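Local coordinates for protein angel homolog 2 (Homo sapiens, PDB 6RW0), which acts as a 2',3'-cyclic phosphatase of the CCR4 family and probably binds the 3' untranslated regions of messenger RNA, at residues Y72-R77 against C355-A360; I141-S146 against L175-K180; V339-F344 against L392-L397. One frame throughout, in Å; residues are numbered along the deposited sequence.

Overall arrangement
The three contacts show how an endonuclease/exonuclease/phosphatase fold is held together at different depths. Contact 1 joins a loop to a beta-hairpin turn on the metal-binding side, with the side chain of Tyr72 about 5 Å from the bound magnesium ion. Contact 2 lies across the chain's centre from it, their centres about 35 Å apart, and packs a strand of one sheet on a strand of the other. Contact 3 is about 24 Å, centre to centre, from each of them; its nearest atoms come within about 10 Å of contact 1 and about 14 Å of contact 2. In sequence, contact 2 is nested inside the loop closed by contact 1, whereas the segments of contacts 1 and 3 alternate along the chain.

Contact 1 (Y72-R77 against C355-A360); sequences YRHCRR and CHSRSA
Tyr72 and Ser357 mark the place where the two backbones draw together, their CA atoms 6.1 Å apart. The first chain bends here in a type I beta turn from Tyr72 to Cys75, closed by the bond from Cys75 N to Tyr72 O. The second is a tight hairpin turn joining strands 354-356 and 359-369, in which His356 N bonds to Ser359 O; Ser357 also pairs by backbone with Leu71.

One polar contact between side chains carries the meeting. His74 ND1 and Ser357 OG lie 2.8 Å apart in a hydrogen bond for which either group could be the donor, and the hydroxyl sits at the edge of the imidazole, near its plane. With CG set between the backbone N and the carbonyl carbon (chi1 59°), the imidazole of His74 lies on the side of the 355-360 hairpin, where ND1 meets the serine. The ring is then fixed from other directions: NE2 bonds to Leu409 O, Trp404 meets it edge-to-face, and Cys75 SG lies 3.4 Å above the plane of the His74 ring, offset toward its rim.

Beside this pair, Tyr72 CE1 touches His356 CB at 4.0 Å. The two rings are inclined at 82°, their centroids 6.0 Å apart. Tyr72 OH turns to Asp417, while His356 ND1 accepts Arg358 N, 3.1 Å away and in the plane of the imidazole.

With both nitrogens of His74 engaged, its ring can hardly turn without breaking a bond, and the serine of the hairpin is thereby tied to a loop whose tyrosine reaches the neighbourhood of the bound magnesium ion.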
loop_
_atom_site.group_PDB
_atom_site.type_symbol
_atom_site.label_atom_id
_atom_site.label_comp_id
_atom_site.label_asym_id
_atom_site.label_seq_id
_atom_site.Cartn_x
_atom_site.Cartn_y
_atom_site.Cartn_z
ATOM N N TYR A 72 3.566 19.114 9.923
ATOM C CA TYR A 72 2.946 19.971 8.909
ATOM C C TYR A 72 3.184 21.448 9.180
ATOM O O TYR A 72 2.473 22.301 8.628
ATOM C CB TYR A 72 1.454 19.637 8.761
ATOM C CG TYR A 72 1.284 18.154 8.576
ATOM C CD1 TYR A 72 1.758 17.520 7.423
ATOM C CD2 TYR A 72 0.741 17.364 9.574
ATOM C CE1 TYR A 72 1.661 16.157 7.266
ATOM C CE2 TYR A 72 0.637 16.010 9.428
ATOM C CZ TYR A 72 1.097 15.399 8.279
ATOM O OH TYR A 72 0.991 14.037 8.173
ATOM N N ARG A 73 4.203 21.666 9.977
ATOM C CA ARG A 73 4.542 23.139 10.310
ATOM C C ARG A 73 4.894 24.003 9.067
ATOM O O ARG A 73 4.695 25.260 8.960
ATOM C CB ARG A 73 5.787 23.178 11.200
ATOM C CG ARG A 73 5.589 22.927 12.674
ATOM C CD ARG A 73 6.952 22.978 13.413
ATOM N NE ARG A 73 7.991 22.228 12.700
ATOM C CZ ARG A 73 9.193 22.701 12.369
ATOM N NH1 ARG A 73 9.558 23.934 12.701
ATOM N NH2 ARG A 73 10.040 21.923 11.707
ATOM N N HIS A 74 5.365 23.303 8.021
ATOM C CA HIS A 74 5.781 23.986 6.806
ATOM C C HIS A 74 4.611 24.434 5.945
ATOM O O HIS A 74 4.821 25.214 5.011
ATOM C CB HIS A 74 6.672 23.043 5.995
ATOM C CG HIS A 74 5.993 21.765 5.606
ATOM N ND1 HIS A 74 5.797 20.723 6.487
ATOM C CD2 HIS A 74 5.455 21.368 4.429
ATOM C CE1 HIS A 74 5.171 19.738 5.868
ATOM N NE2 HIS A 74 4.953 20.105 4.616
ATOM N N CYS A 75 3.399 23.976 6.238
ATOM C CA CYS A 75 2.238 24.223 5.395
ATOM C C CYS A 75 1.551 25.526 5.770
ATOM O O CYS A 75 1.439 25.866 6.950
ATOM C CB CYS A 75 1.235 23.093 5.608
ATOM S SG CYS A 75 1.912 21.465 5.393
ATOM N N ARG A 76 1.070 26.249 4.762
ATOM C CA ARG A 76 0.200 27.383 5.041
ATOM C C ARG A 76 -1.055 26.879 5.739
ATOM O O ARG A 76 -1.643 25.872 5.332
ATOM C CB ARG A 76 -0.138 28.116 3.748
ATOM C CG ARG A 76 1.074 28.868 3.203
ATOM C CD ARG A 76 0.760 29.678 1.932
ATOM N NE ARG A 76 -0.476 30.414 2.140
ATOM C CZ ARG A 76 -1.641 30.111 1.580
ATOM N NH1 ARG A 76 -1.747 29.115 0.709
ATOM N NH2 ARG A 76 -2.708 30.832 1.884
ATOM N N ARG A 77 -1.454 27.567 6.804
ATOM C CA ARG A 77 -2.525 27.040 7.644
ATOM C C ARG A 77 -3.804 26.747 6.874
ATOM O O ARG A 77 -4.426 25.697 7.139
ATOM C CB ARG A 77 -2.828 28.012 8.791
ATOM C CG ARG A 77 -1.707 28.237 9.785
ATOM C CD ARG A 77 -1.401 26.981 10.565
ATOM N NE ARG A 77 -0.283 26.270 9.961
ATOM C CZ ARG A 77 0.160 25.086 10.359
ATOM N NH1 ARG A 77 -0.425 24.457 11.371
ATOM N NH2 ARG A 77 1.190 24.530 9.736
ATOM N N CYS A 355 6.304 13.471 1.598
ATOM C CA CYS A 355 7.247 14.574 1.840
ATOM C C CYS A 355 6.672 15.573 2.847
ATOM O O CYS A 355 6.025 16.551 2.461
ATOM C CB CYS A 355 7.633 15.305 0.567
ATOM S SG CYS A 355 8.879 16.641 0.793
ATOM N N HIS A 356 6.991 15.373 4.122
ATOM C CA HIS A 356 6.597 16.333 5.146
ATOM C C HIS A 356 7.814 16.817 5.923
ATOM O O HIS A 356 8.948 16.604 5.486
ATOM C CB HIS A 356 5.475 15.787 6.039
ATOM C CG HIS A 356 5.804 14.521 6.762
ATOM N ND1 HIS A 356 6.943 14.362 7.518
ATOM C CD2 HIS A 356 5.105 13.365 6.886
ATOM C CE1 HIS A 356 6.945 13.156 8.063
ATOM N NE2 HIS A 356 5.839 12.533 7.693
ATOM N N SER A 357 7.610 17.482 7.049
ATOM C CA SER A 357 8.700 18.154 7.793
ATOM C C SER A 357 9.772 17.159 8.240
ATOM O O SER A 357 10.879 17.590 8.416
ATOM C CB SER A 357 8.168 18.941 8.958
ATOM O OG SER A 357 7.563 20.151 8.530
ATOM N N ARG A 358 9.444 15.893 8.482
ATOM C CA ARG A 358 10.453 14.950 9.009
ATOM C C ARG A 358 10.788 13.808 8.050
ATOM O O ARG A 358 11.635 13.020 8.412
ATOM C CB ARG A 358 9.952 14.415 10.352
ATOM C CG ARG A 358 9.827 15.496 11.413
ATOM C CD ARG A 358 9.517 14.962 12.801
ATOM N NE ARG A 358 10.575 14.124 13.333
ATOM C CZ ARG A 358 11.591 14.568 14.055
ATOM N NH1 ARG A 358 11.724 15.856 14.307
ATOM N NH2 ARG A 358 12.477 13.711 14.516
ATOM N N SER A 359 10.167 13.696 6.886
ATOM C CA SER A 359 10.410 12.532 6.004
ATOM C C SER A 359 10.162 12.842 4.527
ATOM O O SER A 359 9.165 13.439 4.234
ATOM C CB SER A 359 9.505 11.393 6.462
ATOM O OG SER A 359 9.817 10.191 5.818
ATOM N N ALA A 360 11.044 12.379 3.649
ATOM C CA ALA A 360 10.809 12.391 2.199
ATOM C C ALA A 360 11.419 11.119 1.611
ATOM O O ALA A 360 12.633 11.045 1.388
ATOM C CB ALA A 360 11.393 13.634 1.539
#

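Contact 2 (I141-S146 against L175-K180); sequences ICFKHS and LLLQPK
The ring of Phe143 carries Leu177 CD2 over one face and has Leu175 CD1 at its edge, near the plane. The methyl over the face makes a CH-pi contact, 3.9 Å from the Phe143 ring centroid and 24° off the ring normal; it is displaced toward the rim, where Phe143 CD1 and CE1 are its nearest atoms. At the edge, Leu175 CD1 comes to 4.1 Å from Phe143 CD1. Elsewhere His125, on the adjacent strand, meets the same ring at an inclined angle.

Earlier in the two strands, the side chains of Ile141 and Leu175 lie alongside each other, pointing opposite ways, with Ile141 CG2 3.5 Å from Leu175 CD1. Strands 141-144 and 175-179 run nearly parallel, 6° apart, yet their axes approach no closer than 9.6 Å. They belong to different sheets and meet through side chains, as layers of a beta-sandwich do.

Beyond the strand ends the contact becomes polar. The extended chain of Lys180 brings NZ to 2.7 Å from His145 O in a hydrogen bond, tilted somewhat from the carbonyl plane. A water donates to both Ser146 O and Lys180 O and so bridges the two backbones.

Interlocked hydrocarbon thus joins the sheets inside, while at the exposed margin the ammonium group and the water satisfy backbone carbonyls beyond the strand ends.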
loop_
_atom_site.group_PDB
_atom_site.type_symbol
_atom_site.label_atom_id
_atom_site.label_comp_id
_atom_site.label_asym_id
_atom_site.label_seq_id
_atom_site.Cartn_x
_atom_site.Cartn_y
_atom_site.Cartn_z
ATOM N N ILE A 141 -10.934 -0.207 -0.841
ATOM C CA ILE A 141 -10.739 -0.614 -2.229
ATOM C C ILE A 141 -12.038 -0.333 -2.961
ATOM O O ILE A 141 -13.105 -0.796 -2.545
ATOM C CB ILE A 141 -10.331 -2.089 -2.380
ATOM C CG1 ILE A 141 -9.012 -2.380 -1.676
ATOM C CG2 ILE A 141 -10.180 -2.426 -3.870
ATOM C CD1 ILE A 141 -8.635 -3.876 -1.621
ATOM N N CYS A 142 -11.945 0.431 -4.041
ATOM C CA CYS A 142 -13.094 0.852 -4.820
ATOM C C CYS A 142 -12.841 0.468 -6.267
ATOM O O CYS A 142 -11.697 0.452 -6.723
ATOM C CB CYS A 142 -13.269 2.369 -4.721
ATOM S SG CYS A 142 -13.162 3.038 -3.030
ATOM N N PHE A 143 -13.879 0.140 -7.007
ATOM C CA PHE A 143 -13.686 -0.275 -8.412
ATOM C C PHE A 143 -14.896 0.161 -9.237
ATOM O O PHE A 143 -15.959 0.276 -8.704
ATOM C CB PHE A 143 -13.434 -1.782 -8.488
ATOM C CG PHE A 143 -14.613 -2.592 -8.044
ATOM C CD1 PHE A 143 -14.721 -3.057 -6.753
ATOM C CD2 PHE A 143 -15.651 -2.809 -8.917
ATOM C CE1 PHE A 143 -15.833 -3.775 -6.371
ATOM C CE2 PHE A 143 -16.760 -3.522 -8.533
ATOM C CZ PHE A 143 -16.839 -4.007 -7.267
ATOM N N LYS A 144 -14.670 0.478 -10.502
ATOM C CA LYS A 144 -15.780 0.914 -11.374
ATOM C C LYS A 144 -16.700 -0.284 -11.568
ATOM O O LYS A 144 -16.228 -1.288 -12.025
ATOM C CB LYS A 144 -15.236 1.405 -12.715
ATOM C CG LYS A 144 -14.496 2.726 -12.642
ATOM C CD LYS A 144 -15.352 3.862 -12.190
ATOM C CE LYS A 144 -14.761 5.213 -12.524
ATOM N NZ LYS A 144 -14.778 5.448 -13.979
ATOM N N HIS A 145 -18.000 -0.147 -11.340
ATOM C CA HIS A 145 -18.917 -1.303 -11.529
ATOM C C HIS A 145 -19.088 -1.628 -13.018
ATOM O O HIS A 145 -19.445 -2.728 -13.290
ATOM C CB HIS A 145 -20.184 -1.197 -10.683
ATOM C CG HIS A 145 -20.803 0.132 -10.653
ATOM N ND1 HIS A 145 -21.373 0.677 -11.763
ATOM C CD2 HIS A 145 -20.988 0.998 -9.645
ATOM C CE1 HIS A 145 -21.864 1.852 -11.452
ATOM N NE2 HIS A 145 -21.631 2.069 -10.163
ATOM N N SER A 146 -18.813 -0.702 -13.929
ATOM C CA SER A 146 -18.790 -0.939 -15.386
ATOM C C SER A 146 -17.645 -1.886 -15.769
ATOM O O SER A 146 -17.741 -2.473 -16.814
ATOM C CB SER A 146 -18.701 0.356 -16.141
ATOM O OG SER A 146 -17.421 0.940 -16.042
ATOM N N LEU A 175 -9.864 -7.889 -2.203
ATOM C CA LEU A 175 -11.061 -8.155 -2.983
ATOM C C LEU A 175 -10.715 -9.126 -4.100
ATOM O O LEU A 175 -9.605 -9.110 -4.638
ATOM C CB LEU A 175 -11.644 -6.887 -3.619
ATOM C CG LEU A 175 -12.021 -5.709 -2.722
ATOM C CD1 LEU A 175 -12.863 -4.689 -3.501
ATOM C CD2 LEU A 175 -12.730 -6.113 -1.452
ATOM N N LEU A 176 -11.676 -9.961 -4.460
ATOM C CA LEU A 176 -11.577 -10.770 -5.662
ATOM C C LEU A 176 -12.613 -10.230 -6.638
ATOM O O LEU A 176 -13.799 -10.160 -6.301
ATOM C CB LEU A 176 -11.807 -12.243 -5.356
ATOM C CG LEU A 176 -11.437 -13.145 -6.532
ATOM C CD1 LEU A 176 -9.943 -13.160 -6.855
ATOM C CD2 LEU A 176 -11.920 -14.561 -6.248
ATOM N N LEU A 177 -12.139 -9.793 -7.797
ATOM C CA LEU A 177 -12.966 -9.098 -8.805
ATOM C C LEU A 177 -13.034 -9.898 -10.103
ATOM O O LEU A 177 -12.057 -10.470 -10.461
ATOM C CB LEU A 177 -12.361 -7.727 -9.110
ATOM C CG LEU A 177 -12.178 -6.778 -7.935
ATOM C CD1 LEU A 177 -11.571 -5.480 -8.417
ATOM C CD2 LEU A 177 -13.488 -6.504 -7.230
ATOM N N GLN A 178 -14.179 -9.900 -10.768
ATOM C CA GLN A 178 -14.338 -10.580 -12.062
ATOM C C GLN A 178 -14.389 -9.497 -13.142
ATOM O O GLN A 178 -15.315 -8.714 -13.121
ATOM C CB GLN A 178 -15.605 -11.423 -12.086
ATOM C CG GLN A 178 -15.759 -12.190 -13.387
ATOM C CD GLN A 178 -14.615 -13.136 -13.618
ATOM O OE1 GLN A 178 -14.180 -13.825 -12.722
ATOM N NE2 GLN A 178 -14.084 -13.144 -14.819
ATOM N N PRO A 179 -13.426 -9.432 -14.076
ATOM C CA PRO A 179 -13.500 -8.472 -15.162
ATOM C C PRO A 179 -14.802 -8.655 -15.957
ATOM O O PRO A 179 -15.154 -9.752 -16.194
ATOM C CB PRO A 179 -12.276 -8.802 -16.016
ATOM C CG PRO A 179 -11.316 -9.389 -15.034
ATOM C CD PRO A 179 -12.190 -10.194 -14.102
ATOM N N LYS A 180 -15.461 -7.563 -16.331
ATOM C CA LYS A 180 -16.733 -7.599 -17.081
ATOM C C LYS A 180 -16.449 -7.614 -18.578
ATOM O O LYS A 180 -16.392 -6.553 -19.148
ATOM C CB LYS A 180 -17.564 -6.373 -16.728
ATOM C CG LYS A 180 -18.403 -6.537 -15.487
ATOM C CD LYS A 180 -19.538 -5.583 -15.413
ATOM C CE LYS A 180 -20.259 -5.705 -14.100
ATOM N NZ LYS A 180 -21.245 -4.628 -13.917
HETATM O O HOH W 1 -15.874 -3.899 -18.849
#

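Contact 3 (V339-F344 against L392-L397); sequences VYSHYF and LARLSL
Tyr340 and Leu397 cross at about a right angle, the leucine laying its CD1 methyl over one face of the phenol ring. That methyl is 3.7 Å from the Tyr340 ring centroid and 17° off the ring normal, a CH-pi contact. Val339 CG1, from the preceding residue, covers the opposite face, so the ring is held between two methyls. Its far end is polar: Tyr340 OH donates to Leu395 O at 2.7 Å, an oxygen lying at the ring edge, in plane. The same hydroxyl bonds to Leu422 N, and the carbonyl also receives Arg18, so each of these buried oxygens has two partners.

Arg394 runs past the tyrosine in the opposite direction, its guanidinium plane only 19° from that of the ring, and Arg394 CD stands 3.9 Å from Tyr340 CD1. Its CG takes the position flanked by the backbone N and C (chi1 62°), and the chain, extended from there to NE, carries the guanidinium to Val339 O. Arg394 NH1 bonds to Val339 O at 2.8 Å, in the plane of that carbonyl, while NE forms a salt bridge with Glu21. Nearer the backbone, Arg394 CB packs on Val339 CG1 at 3.6 Å. Phe344 meets the backbone of Leu397 with its ring edge, CZ lying 3.4 Å from Leu397 O.

An alanine in place of Tyr340 would probably leave a gap between Leu397 CD1 and Val339 CG1, and deprive Leu395 O and Leu422 N of their hydroxyl partner.

Strand 390-395, with a classic beta bulge where Leu392 and Ala393 face Lys424, belongs to one sheet; the 339-344 loop follows strand 336-338 of the other. The contact thus joins the two layers of the beta-sandwich that typifies the DNase I-like fold.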
loop_
_atom_site.group_PDB
_atom_site.type_symbol
_atom_site.label_atom_id
_atom_site.label_comp_id
_atom_site.label_asym_id
_atom_site.label_seq_id
_atom_site.Cartn_x
_atom_site.Cartn_y
_atom_site.Cartn_z
ATOM N N VAL A 339 5.615 -1.521 -9.818
ATOM C CA VAL A 339 5.327 -0.611 -10.924
ATOM C C VAL A 339 6.468 0.381 -11.116
ATOM O O VAL A 339 6.913 0.632 -12.241
ATOM C CB VAL A 339 3.982 0.107 -10.716
ATOM C CG1 VAL A 339 3.857 1.319 -11.658
ATOM C CG2 VAL A 339 2.844 -0.872 -10.935
ATOM N N TYR A 340 6.935 0.977 -10.024
ATOM C CA TYR A 340 7.970 1.995 -10.062
ATOM C C TYR A 340 9.346 1.406 -9.798
ATOM O O TYR A 340 9.493 0.400 -9.098
ATOM C CB TYR A 340 7.639 3.074 -9.044
ATOM C CG TYR A 340 6.391 3.842 -9.407
ATOM C CD1 TYR A 340 6.452 4.907 -10.279
ATOM C CD2 TYR A 340 5.152 3.489 -8.904
ATOM C CE1 TYR A 340 5.318 5.627 -10.617
ATOM C CE2 TYR A 340 4.010 4.189 -9.251
ATOM C CZ TYR A 340 4.097 5.259 -10.104
ATOM O OH TYR A 340 2.951 5.956 -10.418
ATOM N N SER A 341 10.357 2.031 -10.407
ATOM C CA SER A 341 11.739 1.585 -10.292
ATOM C C SER A 341 12.533 2.330 -9.222
ATOM O O SER A 341 13.662 1.924 -8.920
ATOM C CB SER A 341 12.444 1.709 -11.647
ATOM O OG SER A 341 12.590 3.069 -11.989
ATOM N N HIS A 342 11.975 3.386 -8.631
ATOM C CA HIS A 342 12.430 4.021 -7.400
ATOM C C HIS A 342 13.576 5.012 -7.587
ATOM O O HIS A 342 13.887 5.739 -6.644
ATOM C CB HIS A 342 12.790 3.012 -6.289
ATOM C CG HIS A 342 11.777 1.923 -6.143
ATOM N ND1 HIS A 342 10.442 2.183 -5.933
ATOM C CD2 HIS A 342 11.893 0.577 -6.214
ATOM C CE1 HIS A 342 9.781 1.041 -5.869
ATOM N NE2 HIS A 342 10.636 0.053 -6.055
ATOM N N TYR A 343 14.195 5.092 -8.761
ATOM C CA TYR A 343 15.290 6.020 -9.018
ATOM C C TYR A 343 15.116 6.551 -10.431
ATOM O O TYR A 343 14.710 5.807 -11.325
ATOM C CB TYR A 343 16.656 5.320 -8.866
ATOM C CG TYR A 343 16.814 4.658 -7.512
ATOM C CD1 TYR A 343 17.248 5.382 -6.412
ATOM C CD2 TYR A 343 16.484 3.317 -7.323
ATOM C CE1 TYR A 343 17.365 4.792 -5.166
ATOM C CE2 TYR A 343 16.598 2.716 -6.069
ATOM C CZ TYR A 343 17.039 3.461 -4.999
ATOM O OH TYR A 343 17.161 2.888 -3.753
ATOM N N PHE A 344 15.404 7.829 -10.635
ATOM C CA PHE A 344 15.315 8.367 -11.991
ATOM C C PHE A 344 16.528 7.921 -12.796
ATOM O O PHE A 344 17.660 8.024 -12.316
ATOM C CB PHE A 344 15.144 9.882 -11.970
ATOM C CG PHE A 344 13.812 10.296 -11.414
ATOM C CD1 PHE A 344 12.685 10.340 -12.217
ATOM C CD2 PHE A 344 13.676 10.575 -10.071
ATOM C CE1 PHE A 344 11.449 10.687 -11.681
ATOM C CE2 PHE A 344 12.450 10.924 -9.534
ATOM C CZ PHE A 344 11.338 10.978 -10.338
ATOM N N LEU A 392 1.520 -1.453 -18.769
ATOM C CA LEU A 392 1.503 -0.631 -19.972
ATOM C C LEU A 392 2.068 0.763 -19.731
ATOM O O LEU A 392 2.762 1.309 -20.598
ATOM C CB LEU A 392 0.066 -0.493 -20.476
ATOM C CG LEU A 392 -0.671 -1.765 -20.885
ATOM C CD1 LEU A 392 -2.115 -1.425 -21.270
ATOM C CD2 LEU A 392 0.059 -2.435 -22.036
ATOM N N ALA A 393 1.769 1.359 -18.579
ATOM C CA ALA A 393 2.161 2.735 -18.312
ATOM C C ALA A 393 2.082 3.004 -16.818
ATOM O O ALA A 393 1.379 2.315 -16.074
ATOM C CB ALA A 393 1.247 3.719 -19.049
ATOM N N ARG A 394 2.804 4.037 -16.391
ATOM C CA ARG A 394 2.760 4.490 -15.008
ATOM C C ARG A 394 2.861 6.008 -14.991
ATOM O O ARG A 394 3.402 6.621 -15.915
ATOM C CB ARG A 394 3.894 3.887 -14.175
ATOM C CG ARG A 394 5.268 4.284 -14.652
ATOM C CD ARG A 394 6.356 3.488 -13.947
ATOM N NE ARG A 394 7.638 3.854 -14.532
ATOM C CZ ARG A 394 8.699 3.064 -14.607
ATOM N NH1 ARG A 394 8.667 1.833 -14.116
ATOM N NH2 ARG A 394 9.804 3.521 -15.180
ATOM N N LEU A 395 2.338 6.613 -13.926
ATOM C CA LEU A 395 2.373 8.067 -13.769
ATOM C C LEU A 395 3.629 8.426 -12.987
ATOM O O LEU A 395 3.742 8.108 -11.801
ATOM C CB LEU A 395 1.138 8.565 -13.028
ATOM C CG LEU A 395 1.030 10.091 -12.912
ATOM C CD1 LEU A 395 0.776 10.657 -14.292
ATOM C CD2 LEU A 395 -0.046 10.503 -11.939
ATOM N N SER A 396 4.558 9.123 -13.631
ATOM C CA SER A 396 5.877 9.299 -13.035
ATOM C C SER A 396 5.803 10.052 -11.708
ATOM O O SER A 396 4.944 10.914 -11.493
ATOM C CB SER A 396 6.807 10.006 -14.016
ATOM O OG SER A 396 6.364 11.315 -14.308
ATOM N N LEU A 397 6.731 9.737 -10.805
ATOM C CA LEU A 397 6.819 10.293 -9.439
ATOM C C LEU A 397 7.751 11.515 -9.474
ATOM O O LEU A 397 8.086 11.972 -10.543
ATOM C CB LEU A 397 7.271 9.139 -8.525
ATOM C CG LEU A 397 6.149 8.222 -8.060
ATOM C CD1 LEU A 397 6.738 7.008 -7.370
ATOM C CD2 LEU A 397 5.198 8.945 -7.132
#